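Local coordinates for protein chitinase (Chromobacterium violaceum, PDB 4TXG) that probably hydrolyses the glycosidic bonds of chitin as a family 18 chitinase, an enzyme of chitin degradation, at residues T367-A372 with N393-D398. Numbering follows the deposited sequence.
Sequences TAAVPA and NVMSYD. With CS (cesium ion), chain M; CS (cesium ion), chain D.
The side chains of Asn-393 and Thr-367 cross obliquely, and a water joins the carboxamide to the hydroxyl, accepting from ND2 and donating to OG1. Asn-393 lies on the face of Ala-369 and Met-395, its CG beside its own backbone N (chi1 -61°). Strands 365-371 and 391-395, which carry these residues, are parallel neighbours in the TIM barrel of glycoside hydrolase family 18, joined through a beta-alpha-beta unit. The other flat group, the Tyr-397 ring, has Met-395 CA 4.1 Å above one face, offset toward the rim; on the opposite side of its plane a cesium ion sits beyond the edge, 3.5 Å from CE1. The ion is bound by Asp-398 OD2 and Tyr-464.

Three nearly straight N-H...O bonds zip the strands together: Asn-393 N to Ala-368 O at 2.8 Å, Val-370 N to Asn-393 O at 3.0 Å, and Met-395 N to Val-370 O. On the face of Val-370 and Val-394 their CG2 methyls meet at 3.9 Å against Tyr-448 of helix 441-448. On the other face Ala-369 CB touches Met-395 SD, and the thioether lies 3.6 Å from a second cesium ion. Asp-310 accepts from or donates to no strand partner here but is hydrogen-bonded to Thr-367 OG1 and touches Asn-393, Asp-312 touches Ala-369 and Met-395, and Glu-314 shares the second ion; the three acids fit the family's DXDXE signature.

Consecutive inverse gamma turns centred on Met-395 and Ser-396 bend the chain. Here Ala-372 CB packs 3.9 Å from Val-394 CG1 and presses against Met-395 O at 3.3 Å.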
loop_
_atom_site.group_PDB
_atom_site.type_symbol
_atom_site.label_atom_id
_atom_site.label_comp_id
_atom_site.label_asym_id
_atom_site.label_seq_id
_atom_site.Cartn_x
_atom_site.Cartn_y
_atom_site.Cartn_z
ATOM N N THR A 367 -3.092 -6.843 -7.335
ATOM C CA THR A 367 -2.484 -6.234 -6.171
ATOM C C THR A 367 -3.180 -4.907 -5.884
ATOM O O THR A 367 -4.013 -4.444 -6.663
ATOM C CB THR A 367 -0.966 -6.036 -6.373
ATOM O OG1 THR A 367 -0.719 -5.053 -7.387
ATOM C CG2 THR A 367 -0.321 -7.359 -6.806
ATOM N N ALA A 368 -2.856 -4.307 -4.745
ATOM C CA ALA A 368 -3.398 -2.999 -4.435
ATOM C C ALA A 368 -2.385 -2.180 -3.673
ATOM O O ALA A 368 -1.648 -2.702 -2.846
ATOM C CB ALA A 368 -4.701 -3.124 -3.625
ATOM N N ALA A 369 -2.342 -0.896 -3.995
ATOM C CA ALA A 369 -1.616 0.077 -3.187
ATOM C C ALA A 369 -2.575 0.518 -2.093
ATOM O O ALA A 369 -3.661 1.048 -2.383
ATOM C CB ALA A 369 -1.162 1.249 -4.032
ATOM N N VAL A 370 -2.188 0.275 -0.844
ATOM C CA VAL A 370 -3.100 0.388 0.287
ATOM C C VAL A 370 -2.527 1.366 1.315
ATOM O O VAL A 370 -1.308 1.505 1.433
ATOM C CB VAL A 370 -3.364 -1.002 0.937
ATOM C CG1 VAL A 370 -4.051 -1.941 -0.051
ATOM C CG2 VAL A 370 -2.065 -1.631 1.445
ATOM N N PRO A 371 -3.404 2.072 2.043
ATOM C CA PRO A 371 -2.901 3.132 2.919
ATOM C C PRO A 371 -2.175 2.605 4.161
ATOM O O PRO A 371 -2.519 1.546 4.691
ATOM C CB PRO A 371 -4.175 3.903 3.308
ATOM C CG PRO A 371 -5.286 2.904 3.154
ATOM C CD PRO A 371 -4.877 2.037 1.984
ATOM N N ALA A 372 -1.160 3.339 4.606
ATOM C CA ALA A 372 -0.514 3.029 5.886
ATOM C C ALA A 372 -1.182 3.787 7.035
ATOM O O ALA A 372 -1.043 3.416 8.204
ATOM C CB ALA A 372 0.985 3.372 5.834
ATOM N N ASN A 393 0.737 -3.565 -1.605
ATOM C CA ASN A 393 1.872 -2.657 -1.533
ATOM C C ASN A 393 1.487 -1.550 -0.583
ATOM O O ASN A 393 0.670 -0.691 -0.929
ATOM C CB ASN A 393 2.205 -2.096 -2.914
ATOM C CG ASN A 393 2.594 -3.182 -3.894
ATOM O OD1 ASN A 393 3.383 -4.063 -3.560
ATOM N ND2 ASN A 393 2.015 -3.150 -5.084
ATOM N N VAL A 394 2.044 -1.578 0.622
ATOM C CA VAL A 394 1.595 -0.652 1.655
ATOM C C VAL A 394 2.283 0.695 1.459
ATOM O O VAL A 394 3.511 0.758 1.387
ATOM C CB VAL A 394 1.888 -1.185 3.074
ATOM C CG1 VAL A 394 1.425 -0.156 4.114
ATOM C CG2 VAL A 394 1.205 -2.550 3.289
ATOM N N MET A 395 1.498 1.766 1.362
ATOM C CA MET A 395 2.050 3.091 1.093
ATOM C C MET A 395 2.515 3.721 2.403
ATOM O O MET A 395 1.936 4.695 2.909
ATOM C CB MET A 395 1.025 3.963 0.360
ATOM C CG MET A 395 0.792 3.461 -1.068
ATOM S SD MET A 395 -0.400 4.434 -2.023
ATOM C CE MET A 395 -1.856 4.176 -1.017
ATOM N N SER A 396 3.562 3.113 2.951
ATOM C CA SER A 396 4.191 3.553 4.190
ATOM C C SER A 396 5.172 4.689 3.907
ATOM O O SER A 396 6.363 4.614 4.207
ATOM C CB SER A 396 4.887 2.374 4.880
ATOM O OG SER A 396 5.507 1.510 3.938
ATOM N N TYR A 397 4.637 5.736 3.297
ATOM C CA TYR A 397 5.358 6.971 3.060
ATOM C C TYR A 397 4.293 8.052 2.971
ATOM O O TYR A 397 3.100 7.747 3.057
ATOM C CB TYR A 397 6.224 6.899 1.795
ATOM C CG TYR A 397 5.568 6.260 0.567
ATOM C CD1 TYR A 397 4.463 6.843 -0.049
ATOM C CD2 TYR A 397 6.075 5.091 0.019
ATOM C CE1 TYR A 397 3.874 6.261 -1.173
ATOM C CE2 TYR A 397 5.498 4.511 -1.107
ATOM C CZ TYR A 397 4.400 5.105 -1.696
ATOM O OH TYR A 397 3.823 4.529 -2.809
ATOM N N ASP A 398 4.716 9.299 2.793
ATOM C CA ASP A 398 3.819 10.448 2.933
ATOM C C ASP A 398 3.032 10.399 4.239
ATOM O O ASP A 398 1.869 10.811 4.289
ATOM C CB ASP A 398 2.866 10.547 1.743
ATOM C CG ASP A 398 3.551 11.077 0.502
ATOM O OD1 ASP A 398 4.704 11.539 0.612
ATOM O OD2 ASP A 398 2.932 11.048 -0.580
HETATM CS CS CS M . 3.996 9.026 -3.307
HETATM CS CS CS D . -0.228 7.958 -2.465
HETATM O O HOH W 1 2.144 -4.624 -7.643
HETATM O O HOH W 2 2.243 6.400 -4.278
HETATM O O HOH W 3 0.696 10.783 -4.121
HETATM O O HOH W 4 -2.162 9.885 -0.983
HETATM O O HOH W 5 0.156 6.374 -5.340
HETATM O O HOH W 6 1.341 9.345 -0.761
#